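Local coordinates for protein amine oxidase (Emericella nidulans, PDB 3PGB) that probably oxidises primary amines, as other copper amine oxidases do, using a bound copper ion and a topaquinone made from one of its own tyrosines, at residues A[73-77]-A[781-785]; A[166-170]-A[654-660]; A[301-305]-A[511-515]. One frame throughout, in Å; residues are numbered along the deposited sequence.

Interaction 1: residues A[73-77]-A[781-785]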
loop_
_atom_site.group_PDB
_atom_site.type_symbol
_atom_site.label_atom_id
_atom_site.label_comp_id
_atom_site.label_asym_id
_atom_site.label_seq_id
_atom_site.Cartn_x
_atom_site.Cartn_y
_atom_site.Cartn_z
ATOM N N ASP A 73 -0.061 38.018 11.647
ATOM C CA ASP A 73 0.955 38.490 12.581
ATOM C C ASP A 73 0.465 39.640 13.464
ATOM O O ASP A 73 0.702 39.643 14.671
ATOM C CB ASP A 73 2.216 38.895 11.815
ATOM C CG ASP A 73 3.025 37.691 11.358
ATOM O OD1 ASP A 73 2.536 36.548 11.512
ATOM O OD2 ASP A 73 4.155 37.885 10.857
ATOM N N ASP A 74 -0.228 40.598 12.858
ATOM C CA ASP A 74 -0.749 41.754 13.580
ATOM C C ASP A 74 -1.754 41.331 14.653
ATOM O O ASP A 74 -1.669 41.778 15.798
ATOM C CB ASP A 74 -1.398 42.757 12.607
ATOM C CG ASP A 74 -0.373 43.499 11.739
ATOM O OD1 ASP A 74 0.846 43.272 11.902
ATOM O OD2 ASP A 74 -0.793 44.317 10.888
ATOM N N GLU A 75 -2.704 40.479 14.276
ATOM C CA GLU A 75 -3.700 39.965 15.214
ATOM C C GLU A 75 -3.033 39.321 16.425
ATOM O O GLU A 75 -3.388 39.614 17.562
ATOM C CB GLU A 75 -4.602 38.934 14.534
ATOM C CG GLU A 75 -5.622 39.522 13.579
ATOM C CD GLU A 75 -6.332 38.460 12.756
ATOM O OE1 GLU A 75 -7.480 38.706 12.324
ATOM O OE2 GLU A 75 -5.743 37.374 12.549
ATOM N N THR A 76 -2.068 38.445 16.159
ATOM C CA THR A 76 -1.322 37.745 17.199
ATOM C C THR A 76 -0.576 38.725 18.099
ATOM O O THR A 76 -0.482 38.520 19.308
ATOM C CB THR A 76 -0.311 36.756 16.581
ATOM O OG1 THR A 76 -0.987 35.886 15.666
ATOM C CG2 THR A 76 0.369 35.924 17.660
ATOM N N ALA A 77 -0.046 39.785 17.495
ATOM C CA ALA A 77 0.614 40.863 18.233
ATOM C C ALA A 77 -0.382 41.651 19.087
ATOM O O ALA A 77 -0.129 41.910 20.266
ATOM C CB ALA A 77 1.326 41.801 17.268
ATOM N N LYS A 781 6.650 39.176 19.124
ATOM C CA LYS A 781 5.278 39.699 19.008
ATOM C C LYS A 781 4.825 40.545 20.205
ATOM O O LYS A 781 3.807 41.228 20.126
ATOM C CB LYS A 781 4.287 38.551 18.771
ATOM C CG LYS A 781 4.508 37.782 17.465
ATOM C CD LYS A 781 4.163 38.620 16.232
ATOM C CE LYS A 781 4.574 37.928 14.934
ATOM N NZ LYS A 781 4.732 38.812 13.753
ATOM N N PHE A 782 5.564 40.482 21.309
ATOM C CA PHE A 782 5.393 41.423 22.414
ATOM C C PHE A 782 6.733 41.608 23.136
ATOM O O PHE A 782 7.226 40.669 23.761
ATOM C CB PHE A 782 4.326 40.952 23.403
ATOM C CG PHE A 782 4.067 41.932 24.517
ATOM C CD1 PHE A 782 4.729 41.815 25.734
ATOM C CD2 PHE A 782 3.179 42.989 24.338
ATOM C CE1 PHE A 782 4.503 42.726 26.756
ATOM C CE2 PHE A 782 2.948 43.905 25.356
ATOM C CZ PHE A 782 3.609 43.773 26.566
ATOM N N PRO A 783 7.342 42.806 23.026
ATOM C CA PRO A 783 6.922 43.936 22.185
ATOM C C PRO A 783 6.929 43.567 20.701
ATOM O O PRO A 783 7.828 42.860 20.249
ATOM C CB PRO A 783 7.979 45.011 22.478
ATOM C CG PRO A 783 8.570 44.629 23.798
ATOM C CD PRO A 783 8.530 43.136 23.836
ATOM N N TYR A 784 5.927 44.036 19.960
ATOM C CA TYR A 784 5.792 43.697 18.541
ATOM C C TYR A 784 6.889 44.373 17.715
ATOM O O TYR A 784 6.901 45.599 17.559
ATOM C CB TYR A 784 4.398 44.086 18.022
ATOM C CG TYR A 784 4.068 43.600 16.618
ATOM C CD1 TYR A 784 4.539 42.373 16.141
ATOM C CD2 TYR A 784 3.247 44.353 15.777
ATOM C CE1 TYR A 784 4.228 41.925 14.866
ATOM C CE2 TYR A 784 2.927 43.908 14.490
ATOM C CZ TYR A 784 3.422 42.691 14.044
ATOM O OH TYR A 784 3.117 42.237 12.785
ATOM N N ASP A 785 7.813 43.558 17.205
ATOM C CA ASP A 785 8.973 44.037 16.455
ATOM C C ASP A 785 9.138 43.191 15.181
ATOM O O ASP A 785 9.998 42.305 15.121
ATOM C CB ASP A 785 10.225 43.966 17.345
ATOM C CG ASP A 785 11.438 44.665 16.733
ATOM O OD1 ASP A 785 11.272 45.496 15.808
ATOM O OD2 ASP A 785 12.566 44.382 17.188
#
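Ala77 and Tyr784 meet methyl to ring face. Ala77 CB stands over the middle of the Tyr784 ring, 3.4 Å from its centroid and 14° off the normal. This is a close CH-pi contact. With CG anti to N (chi1 -171°), the Tyr784 ring turns one face to Ala77. Its hydroxyl then points past Ala77 to the start of the helix. There Tyr784 OH donates to Asp74 OD1 at 2.6 Å, reaching the oxygen nearly head-on along its C-O bond. The carboxylate and the ring stand almost upright to each other, with their planes 83° apart. Asp74 CB starts away from the other segment, but the carboxylate turns back and brings OD1 to the hydroxyl.

The contact joins the first turn of helix 73-84 to the place where strand 776-781 turns back at 782-783 into the weakly bonded strand 784-785, its antiparallel partner. A cis peptide bond precedes Pro783 in that turn. Strand 776-781 pairs with strand 437-451, so the helix is fastened to the beta structure of the catalytic domain.

Lys781 makes the second polar link. Its chain bends at chi2 and then runs out straight along the Tyr784 ring. This brings NZ close to the ring plane, beyond the edge. Lys781 NZ forms a salt bridge with Asp73 OD2 at 3.1 Å. Thr438 touches both Asp73 and Lys781. Two acidic side chains at the N-terminal end of a helix would be expected to sit favourably in its dipole. The turn is closed by Ala77 N bonding to Asp73 O at 2.9 Å.

Interaction 2: residues A[166-170]-A[654-660]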
loop_
_atom_site.group_PDB
_atom_site.type_symbol
_atom_site.label_atom_id
_atom_site.label_comp_id
_atom_site.label_asym_id
_atom_site.label_seq_id
_atom_site.Cartn_x
_atom_site.Cartn_y
_atom_site.Cartn_z
ATOM N N GLU A 166 -15.375 26.345 27.253
ATOM C CA GLU A 166 -15.667 24.936 27.514
ATOM C C GLU A 166 -16.618 24.305 26.493
ATOM O O GLU A 166 -17.025 23.159 26.662
ATOM C CB GLU A 166 -16.190 24.739 28.943
ATOM C CG GLU A 166 -17.616 25.211 29.197
ATOM C CD GLU A 166 -18.175 24.712 30.531
ATOM O OE1 GLU A 166 -19.425 24.637 30.649
ATOM O OE2 GLU A 166 -17.375 24.402 31.453
ATOM N N PHE A 167 -16.948 25.034 25.431
ATOM C CA PHE A 167 -17.876 24.545 24.412
ATOM C C PHE A 167 -17.329 23.315 23.681
ATOM O O PHE A 167 -18.017 22.300 23.596
ATOM C CB PHE A 167 -18.222 25.676 23.425
ATOM C CG PHE A 167 -19.309 25.330 22.440
ATOM C CD1 PHE A 167 -19.021 25.180 21.086
ATOM C CD2 PHE A 167 -20.626 25.171 22.862
ATOM C CE1 PHE A 167 -20.030 24.875 20.164
ATOM C CE2 PHE A 167 -21.643 24.860 21.946
ATOM C CZ PHE A 167 -21.340 24.714 20.593
ATOM N N PRO A 168 -16.080 23.386 23.180
ATOM C CA PRO A 168 -15.544 22.287 22.367
ATOM C C PRO A 168 -14.849 21.160 23.154
ATOM O O PRO A 168 -14.128 20.358 22.560
ATOM C CB PRO A 168 -14.537 23.005 21.465
ATOM C CG PRO A 168 -14.015 24.110 22.313
ATOM C CD PRO A 168 -15.098 24.479 23.307
ATOM N N TYR A 169 -15.061 21.097 24.466
ATOM C CA TYR A 169 -14.504 20.025 25.282
ATOM C C TYR A 169 -15.627 19.268 25.985
ATOM O O TYR A 169 -16.678 19.841 26.278
ATOM C CB TYR A 169 -13.505 20.592 26.296
ATOM C CG TYR A 169 -12.573 21.642 25.724
ATOM C CD1 TYR A 169 -11.861 21.415 24.550
ATOM C CD2 TYR A 169 -12.408 22.865 26.358
ATOM C CE1 TYR A 169 -11.010 22.392 24.024
ATOM C CE2 TYR A 169 -11.564 23.837 25.844
ATOM C CZ TYR A 169 -10.863 23.597 24.687
ATOM O OH TYR A 169 -10.028 24.579 24.198
ATOM N N THR A 170 -15.402 17.980 26.246
ATOM C CA THR A 170 -16.411 17.122 26.882
ATOM C C THR A 170 -16.393 17.307 28.404
ATOM O O THR A 170 -17.440 17.290 29.053
ATOM C CB THR A 170 -16.224 15.625 26.504
ATOM O OG1 THR A 170 -15.061 15.085 27.137
ATOM C CG2 THR A 170 -16.086 15.466 25.003
ATOM N N PHE A 654 -19.624 21.462 18.987
ATOM C CA PHE A 654 -19.001 21.236 20.295
ATOM C C PHE A 654 -18.153 19.946 20.368
ATOM O O PHE A 654 -17.674 19.579 21.447
ATOM C CB PHE A 654 -20.051 21.276 21.423
ATOM C CG PHE A 654 -21.244 20.383 21.203
ATOM C CD1 PHE A 654 -21.200 19.046 21.562
ATOM C CD2 PHE A 654 -22.425 20.896 20.674
ATOM C CE1 PHE A 654 -22.301 18.226 21.370
ATOM C CE2 PHE A 654 -23.535 20.084 20.470
ATOM C CZ PHE A 654 -23.478 18.744 20.825
ATOM N N GLU A 655 -17.964 19.272 19.231
ATOM C CA GLU A 655 -17.014 18.160 19.129
ATOM C C GLU A 655 -16.130 18.352 17.897
ATOM O O GLU A 655 -16.191 17.556 16.957
ATOM C CB GLU A 655 -17.756 16.815 19.035
ATOM C CG GLU A 655 -18.501 16.396 20.302
ATOM C CD GLU A 655 -19.472 15.233 20.087
ATOM O OE1 GLU A 655 -19.626 14.755 18.932
ATOM O OE2 GLU A 655 -20.092 14.802 21.089
ATOM N N PRO A 656 -15.309 19.416 17.884
ATOM C CA PRO A 656 -14.467 19.680 16.709
ATOM C C PRO A 656 -13.288 18.718 16.579
ATOM O O PRO A 656 -12.888 18.380 15.460
ATOM C CB PRO A 656 -13.967 21.105 16.958
ATOM C CG PRO A 656 -13.988 21.247 18.444
ATOM C CD PRO A 656 -15.171 20.471 18.905
ATOM N N THR A 657 -12.751 18.285 17.719
ATOM C CA THR A 657 -11.546 17.462 17.778
ATOM C C THR A 657 -11.790 16.202 18.600
ATOM O O THR A 657 -12.549 16.228 19.560
ATOM C CB THR A 657 -10.374 18.239 18.445
ATOM O OG1 THR A 657 -10.677 18.488 19.827
ATOM C CG2 THR A 657 -10.127 19.568 17.749
ATOM N N SER A 658 -11.128 15.108 18.241
ATOM C CA SER A 658 -11.208 13.872 19.014
ATOM C C SER A 658 -10.280 13.879 20.232
ATOM O O SER A 658 -10.375 12.990 21.080
ATOM C CB SER A 658 -10.865 12.669 18.139
ATOM O OG SER A 658 -9.578 12.795 17.565
ATOM N N ALA A 659 -9.381 14.862 20.314
ATOM C CA ALA A 659 -8.438 14.945 21.425
ATOM C C ALA A 659 -8.249 16.370 21.944
ATOM O O ALA A 659 -8.844 17.324 21.440
ATOM C CB ALA A 659 -7.103 14.366 21.011
ATOM N N HIS A 660 -7.426 16.473 22.986
ATOM C CA HIS A 660 -6.964 17.731 23.536
ATOM C C HIS A 660 -5.517 17.520 23.956
ATOM O O HIS A 660 -5.179 16.444 24.461
ATOM C CB HIS A 660 -7.803 18.110 24.743
ATOM C CG HIS A 660 -7.526 19.479 25.273
ATOM N ND1 HIS A 660 -6.405 19.776 26.019
ATOM C CD2 HIS A 660 -8.234 20.629 25.182
ATOM C CE1 HIS A 660 -6.431 21.053 26.357
ATOM N NE2 HIS A 660 -7.529 21.594 25.858
HETATM O O HOH W 1 -11.811 20.601 21.135
HETATM O O HOH W 2 -13.959 18.132 20.725
HETATM O O HOH W 3 -18.169 18.435 23.879
#
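Phe654 packs against Phe167 and Pro168, joining two irregular loops of a multidomain copper amine oxidase. Residues 166-170 include a type I beta turn from Glu166 to Tyr169, between strands 161-164 and 176-178 of the sheet containing strand 145-152. Residues 654-660 belong to the catalytic domain. Their loop runs near the second calcium site, and the side chains of Phe654 and Glu681, one of its ligands, are about 6 Å apart.

Phe654 meets Phe167 in two ways. Phe654 CB sits over the centre of the Phe167 ring, 3.8 Å from the centroid. Beyond it, the edge of the Phe654 ring faces Phe167 in an offset edge-to-face pair, the planes at 82°. Phe654 CG lies between the backbone N and the carbonyl carbon (chi1 52°), which turns the ring outward while CB stays over Phe167.

Pro168 packs with its CB 3.5 Å from Pro656 CG. Its CA-H also points at Phe654 O. The Pro168 carbonyl accepts from two waters: one also donates to Thr657 OG1, the other to Thr657 O. Thr657 OG1 donates to Ala659 O.

Next in the turn, the Tyr169 ring takes the edge of His660 on its face, with the planes at 81°. Asp148 OD1 is hydrogen-bonded to His660 NE2 and helps to hold the imidazole. The closest atoms of the two rings are Tyr169 CE1 and His660 CD2, 3.5 Å apart.

Interaction 3: residues A[301-305]-A[511-515]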
loop_
_atom_site.group_PDB
_atom_site.type_symbol
_atom_site.label_atom_id
_atom_site.label_comp_id
_atom_site.label_asym_id
_atom_site.label_seq_id
_atom_site.Cartn_x
_atom_site.Cartn_y
_atom_site.Cartn_z
ATOM N N LYS A 301 26.729 -6.713 37.185
ATOM C CA LYS A 301 26.834 -5.388 36.595
ATOM C C LYS A 301 26.713 -5.557 35.097
ATOM O O LYS A 301 27.452 -6.344 34.510
ATOM C CB LYS A 301 28.179 -4.754 36.944
ATOM C CG LYS A 301 28.390 -4.559 38.435
ATOM C CD LYS A 301 29.798 -4.057 38.752
ATOM C CE LYS A 301 29.988 -3.876 40.256
ATOM N NZ LYS A 301 31.381 -3.512 40.643
ATOM N N LEU A 302 25.778 -4.834 34.485
ATOM C CA LEU A 302 25.509 -4.968 33.051
ATOM C C LEU A 302 26.025 -3.761 32.261
ATOM O O LEU A 302 26.045 -2.634 32.762
ATOM C CB LEU A 302 24.009 -5.171 32.814
ATOM C CG LEU A 302 23.401 -6.401 33.497
ATOM C CD1 LEU A 302 21.894 -6.448 33.295
ATOM C CD2 LEU A 302 24.049 -7.685 32.993
ATOM N N LYS A 303 26.421 -4.016 31.016
ATOM C CA LYS A 303 27.146 -3.038 30.202
ATOM C C LYS A 303 26.259 -1.902 29.671
ATOM O O LYS A 303 25.073 -2.102 29.415
ATOM C CB LYS A 303 27.820 -3.739 29.013
ATOM C CG LYS A 303 28.885 -4.788 29.373
ATOM C CD LYS A 303 29.251 -5.617 28.125
ATOM C CE LYS A 303 30.050 -6.891 28.447
ATOM N NZ LYS A 303 31.518 -6.637 28.559
ATOM N N PRO A 304 26.843 -0.707 29.484
ATOM C CA PRO A 304 26.122 0.402 28.880
ATOM C C PRO A 304 25.989 0.284 27.366
ATOM O O PRO A 304 26.713 -0.482 26.726
ATOM C CB PRO A 304 27.019 1.594 29.181
ATOM C CG PRO A 304 28.368 1.029 29.188
ATOM C CD PRO A 304 28.234 -0.338 29.789
ATOM N N ASN A 305 25.061 1.055 26.813
ATOM C CA ASN A 305 25.050 1.349 25.395
ATOM C C ASN A 305 25.821 2.646 25.209
ATOM O O ASN A 305 25.448 3.661 25.778
ATOM C CB ASN A 305 23.617 1.511 24.887
ATOM C CG ASN A 305 22.823 0.219 24.957
ATOM O OD1 ASN A 305 23.066 -0.713 24.188
ATOM N ND2 ASN A 305 21.861 0.162 25.868
ATOM N N ALA A 511 15.039 0.490 24.397
ATOM C CA ALA A 511 14.854 -0.087 25.725
ATOM C C ALA A 511 16.105 -0.867 26.099
ATOM O O ALA A 511 16.758 -1.441 25.228
ATOM C CB ALA A 511 13.637 -0.998 25.745
ATOM N N TYR A 512 16.446 -0.876 27.386
ATOM C CA TYR A 512 17.600 -1.637 27.866
ATOM C C TYR A 512 17.325 -3.124 27.694
ATOM O O TYR A 512 16.200 -3.581 27.904
ATOM C CB TYR A 512 17.909 -1.310 29.332
ATOM C CG TYR A 512 19.302 -1.717 29.769
ATOM C CD1 TYR A 512 20.431 -1.067 29.264
ATOM C CD2 TYR A 512 19.494 -2.739 30.687
ATOM C CE1 TYR A 512 21.713 -1.433 29.661
ATOM C CE2 TYR A 512 20.766 -3.117 31.088
ATOM C CZ TYR A 512 21.869 -2.456 30.576
ATOM O OH TYR A 512 23.122 -2.832 30.979
ATOM N N TYR A 513 18.351 -3.874 27.308
ATOM C CA TYR A 513 18.173 -5.276 26.904
ATOM C C TYR A 513 17.773 -6.178 28.059
ATOM O O TYR A 513 17.017 -7.132 27.867
ATOM C CB TYR A 513 19.448 -5.824 26.259
ATOM C CG TYR A 513 20.472 -6.374 27.234
ATOM C CD1 TYR A 513 20.613 -7.746 27.421
ATOM C CD2 TYR A 513 21.297 -5.521 27.970
ATOM C CE1 TYR A 513 21.549 -8.260 28.316
ATOM C CE2 TYR A 513 22.241 -6.024 28.864
ATOM C CZ TYR A 513 22.361 -7.392 29.032
ATOM O OH TYR A 513 23.288 -7.893 29.911
ATOM N N ALA A 514 18.278 -5.864 29.252
ATOM C CA ALA A 514 18.248 -6.788 30.378
ATOM C C ALA A 514 16.835 -7.251 30.702
ATOM O O ALA A 514 15.979 -6.448 31.054
ATOM C CB ALA A 514 18.902 -6.155 31.608
ATOM N N ASN A 515 16.600 -8.551 30.541
ATOM C CA ASN A 515 15.352 -9.189 30.949
ATOM C C ASN A 515 14.118 -8.713 30.176
ATOM O O ASN A 515 12.991 -8.867 30.654
ATOM C CB ASN A 515 15.120 -8.986 32.448
ATOM C CG ASN A 515 16.389 -9.132 33.253
ATOM O OD1 ASN A 515 16.978 -10.215 33.312
ATOM N ND2 ASN A 515 16.833 -8.036 33.862
HETATM O O HOH W 4 25.514 -6.402 29.823
#
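Tyr512 makes the one direct hydrogen bond between these segments. Its OH donates to Lys303 O at 2.6 Å. The hydroxyl comes in above the carbonyl plane, 43° out of it. With chi1 at -162°, CG trans to N, the Tyr512 ring reaches the backbone of 301-305. The same carbonyl has a weak second partner, Ser526 OG.

A water adds an indirect polar link. It accepts from Lys303 N at 2.8 Å and is hydrogen-bonded to Tyr513 OH at 2.7 Å. Lys303 is thus held by both its backbone N and its O, while the rest of its side chain extends off from the two segments.

Van der Waals packing gathers round Leu302. Its CB and CD2 touch hydroxyl oxygens, while CD1 meets a methyl. Leu302 CB lies 3.1 Å from Tyr512 OH, near the plane of that ring. Leu302 CD2 lies against Tyr513 OH at 3.2 Å. Leu302 CD1 packs against Ala514 CB at 3.4 Å. Both tyrosines present their hydroxyl ends to Leu302.

Asn305 makes a looser contact. Its amide lies obliquely beside the Tyr512 ring, Asn305 ND2 being 3.9 Å from Tyr512 CD1. The two planes are 77° apart. The amide is fixed by other bonds, since ND2 is hydrogen-bonded to Ser526 O and Pro255 O.

The segment 301-305 lies in the DUF1965 region, and 511-515 begins with the short strand 511-512 of the catalytic domain and runs on into a loop. Here the tyrosines supply the polar ends and Lys303 supplies only peptide groups. The direct and water-bridged bonds therefore depend on the position of the backbone rather than on the lysine's charge.

In the fold
The three contacts are separate and nested along the chain. Interaction 1 closes the longest loop, joining residues near both ends of the modelled chain. Interaction 2 lies inside that loop, and interaction 3 inside the loop of interaction 2. The centres of 1 and 2 are 28 Å apart, those of 2 and 3 are 43 Å apart, and those of 1 and 3 are 50 Å apart. Each contact ties an earlier part of the chain to the large, mainly beta C-terminal part: helix 73-84, then the loop after strand 161-164, then the loop after helix 287-294. Together they join the N-terminal regions to the catalytic domain at three well-separated places.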